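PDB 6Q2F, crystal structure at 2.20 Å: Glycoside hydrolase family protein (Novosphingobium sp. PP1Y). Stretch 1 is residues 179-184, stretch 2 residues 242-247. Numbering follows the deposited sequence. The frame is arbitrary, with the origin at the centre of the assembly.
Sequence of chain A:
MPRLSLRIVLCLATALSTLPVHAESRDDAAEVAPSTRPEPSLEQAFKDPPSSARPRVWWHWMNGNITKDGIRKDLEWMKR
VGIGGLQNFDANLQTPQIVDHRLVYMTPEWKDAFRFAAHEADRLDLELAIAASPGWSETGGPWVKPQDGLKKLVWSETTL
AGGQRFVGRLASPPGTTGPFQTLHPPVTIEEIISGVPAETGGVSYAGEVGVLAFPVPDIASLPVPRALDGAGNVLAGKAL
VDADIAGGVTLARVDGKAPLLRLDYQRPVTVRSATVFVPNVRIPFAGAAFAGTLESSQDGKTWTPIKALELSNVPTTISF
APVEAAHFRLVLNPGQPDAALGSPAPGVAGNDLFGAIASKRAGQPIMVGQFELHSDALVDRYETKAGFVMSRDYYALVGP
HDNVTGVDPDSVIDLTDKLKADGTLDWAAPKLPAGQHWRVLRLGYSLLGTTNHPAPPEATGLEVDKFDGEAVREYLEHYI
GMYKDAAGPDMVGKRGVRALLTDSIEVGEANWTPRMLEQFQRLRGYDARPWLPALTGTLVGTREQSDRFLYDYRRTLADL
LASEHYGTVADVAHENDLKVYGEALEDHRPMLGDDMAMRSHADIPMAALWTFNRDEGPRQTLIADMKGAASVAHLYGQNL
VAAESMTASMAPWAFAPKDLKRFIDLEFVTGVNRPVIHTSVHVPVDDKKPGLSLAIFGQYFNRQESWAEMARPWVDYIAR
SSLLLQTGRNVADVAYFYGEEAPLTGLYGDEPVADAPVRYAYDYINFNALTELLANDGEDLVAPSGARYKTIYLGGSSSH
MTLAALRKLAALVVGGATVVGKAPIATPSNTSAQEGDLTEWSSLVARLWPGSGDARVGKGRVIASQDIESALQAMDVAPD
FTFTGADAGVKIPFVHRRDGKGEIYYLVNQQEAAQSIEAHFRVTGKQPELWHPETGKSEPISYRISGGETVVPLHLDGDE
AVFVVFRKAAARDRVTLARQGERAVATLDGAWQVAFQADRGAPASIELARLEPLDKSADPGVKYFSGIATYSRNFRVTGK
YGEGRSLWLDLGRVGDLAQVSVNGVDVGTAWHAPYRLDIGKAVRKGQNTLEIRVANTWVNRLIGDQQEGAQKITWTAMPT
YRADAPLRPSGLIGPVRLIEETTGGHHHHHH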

# COMPACT_ATOMS: atom_id res chain seq x y z
N PRO A 179 -4.73 -6.23 -23.56
CA PRO A 179 -3.43 -6.14 -22.88
C PRO A 179 -2.23 -6.38 -23.77
O PRO A 179 -1.10 -6.02 -23.40
CB PRO A 179 -3.53 -7.24 -21.81
CG PRO A 179 -4.43 -8.27 -22.44
CD PRO A 179 -5.45 -7.48 -23.24
N PHE A 180 -2.41 -7.07 -24.88
CA PHE A 180 -1.29 -7.39 -25.74
C PHE A 180 -1.70 -7.78 -27.14
O PHE A 180 -2.55 -8.61 -27.30
CB PHE A 180 -0.58 -8.54 -25.08
CG PHE A 180 0.59 -9.04 -25.82
CD1 PHE A 180 0.44 -10.00 -26.78
CD2 PHE A 180 1.84 -8.59 -25.53
CE1 PHE A 180 1.51 -10.49 -27.44
CE2 PHE A 180 2.92 -9.06 -26.20
CZ PHE A 180 2.76 -10.01 -27.16
N GLN A 181 -1.10 -7.18 -28.14
CA GLN A 181 -1.39 -7.50 -29.52
C GLN A 181 -2.87 -7.57 -29.82
O GLN A 181 -3.58 -6.61 -29.71
CB GLN A 181 -0.59 -8.69 -30.03
CG GLN A 181 0.90 -8.48 -30.14
CD GLN A 181 1.29 -7.59 -31.29
OE1 GLN A 181 0.83 -6.51 -31.41
NE2 GLN A 181 2.13 -8.08 -32.15
N THR A 182 -3.31 -8.75 -30.23
CA THR A 182 -4.70 -9.00 -30.54
C THR A 182 -5.59 -9.41 -29.38
O THR A 182 -6.75 -9.56 -29.57
CB THR A 182 -4.84 -10.12 -31.59
OG1 THR A 182 -4.09 -11.25 -31.18
CG2 THR A 182 -4.33 -9.70 -32.88
N LEU A 183 -5.04 -9.60 -28.20
CA LEU A 183 -5.82 -10.08 -27.06
C LEU A 183 -6.90 -9.08 -26.66
O LEU A 183 -6.68 -7.87 -26.63
CB LEU A 183 -4.90 -10.36 -25.87
CG LEU A 183 -3.93 -11.52 -26.07
CD1 LEU A 183 -3.21 -11.83 -24.76
CD2 LEU A 183 -4.69 -12.75 -26.59
N HIS A 184 -8.07 -9.60 -26.32
CA HIS A 184 -9.17 -8.81 -25.79
C HIS A 184 -9.05 -8.71 -24.28
O HIS A 184 -8.30 -9.45 -23.64
CB HIS A 184 -10.50 -9.45 -26.19
CG HIS A 184 -10.73 -9.44 -27.67
ND1 HIS A 184 -11.26 -8.35 -28.33
CD2 HIS A 184 -10.47 -10.37 -28.62
CE1 HIS A 184 -11.32 -8.62 -29.63
NE2 HIS A 184 -10.85 -9.84 -29.82
N ASP A 242 -1.40 -19.70 -35.22
CA ASP A 242 -2.43 -18.91 -35.87
C ASP A 242 -2.19 -17.43 -35.61
O ASP A 242 -1.54 -17.03 -34.63
CB ASP A 242 -3.80 -19.33 -35.35
CG ASP A 242 -4.77 -19.60 -36.47
OD1 ASP A 242 -4.46 -19.23 -37.63
OD2 ASP A 242 -5.84 -20.17 -36.18
N ALA A 243 -2.71 -16.60 -36.51
CA ALA A 243 -2.78 -15.17 -36.25
C ALA A 243 -3.51 -14.87 -34.95
O ALA A 243 -3.30 -13.80 -34.36
CB ALA A 243 -3.47 -14.45 -37.42
N ASP A 244 -4.36 -15.79 -34.49
CA ASP A 244 -5.11 -15.67 -33.23
C ASP A 244 -4.36 -16.43 -32.14
O ASP A 244 -4.53 -17.64 -31.99
CB ASP A 244 -6.53 -16.19 -33.40
CG ASP A 244 -7.35 -16.07 -32.13
OD1 ASP A 244 -6.90 -15.37 -31.20
OD2 ASP A 244 -8.45 -16.68 -32.07
N ILE A 245 -3.57 -15.70 -31.35
CA ILE A 245 -2.87 -16.29 -30.22
C ILE A 245 -3.80 -16.72 -29.09
O ILE A 245 -3.38 -17.47 -28.20
CB ILE A 245 -1.80 -15.32 -29.66
CG1 ILE A 245 -2.45 -13.99 -29.26
CG2 ILE A 245 -0.70 -15.10 -30.69
CD1 ILE A 245 -1.45 -12.91 -28.94
N ALA A 246 -5.05 -16.26 -29.10
CA ALA A 246 -6.05 -16.73 -28.14
C ALA A 246 -6.81 -17.95 -28.63
O ALA A 246 -7.55 -18.55 -27.84
CB ALA A 246 -7.05 -15.61 -27.82
N GLY A 247 -6.67 -18.33 -29.89
CA GLY A 247 -7.41 -19.46 -30.42
C GLY A 247 -6.51 -20.56 -30.96
O GLY A 247 -5.87 -20.40 -32.00
O HOH W 1 -7.49 -12.48 -29.59

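Apolar packing carries this contact, and Ile245 is its centre. The other stretch covers more of its surface than of any other residue here, and its CA-to-CB bond points toward that stretch. With chi1 at p and chi2 at t, the side chain reaches CD1 out to the edge of the Phe180 ring, near the ring plane, with Phe180 CD1 4.1 Å from Ile245 CD1. Leu183 packs on the same isoleucine: its CD2 lies 3.7 Å from Ile245 CG1, and that same methyl sits 3.9 Å from Ala246 CB. One leucine methyl thus touches two successive residues, and the small alanine side chain is enough to meet it.

Polar atoms contribute little directly. No hydrogen bond crosses between the stretches. The CA-to-CB bond of Thr182 points toward the other stretch, yet its OG1 meets carbon, 3.7 Å from Ile245 CG1, and stays 4.2 Å from Ala243 O. The polar link is a single water, which donates to Thr182 O at 3.0 Å and, weakly, to Asp244 OD1 at 3.4 Å.

Each side is shaped by its own turn. In stretch 1 a type II' turn runs from Phe180 to Leu183, closed by Leu183 N to Phe180 O at 2.8 Å; its two end residues both supply side chains to Ile245. In stretch 2 a type I turn from Asp244 to Gly247 is closed by Gly247 N to Asp244 O at 3.1 Å. Asp244 OD1 also accepts from Ala246 N at 2.9 Å, so the carboxylate that takes the weak water bond braces its own turn as well. A CB at Gly247 would fall 2.4 Å from Asp244 OD2, a clash within the turn.

The rule to read here is economical: two hydrogen-bonded turns, without strand pairing, meet through a few apolar side chains gathered around one isoleucine.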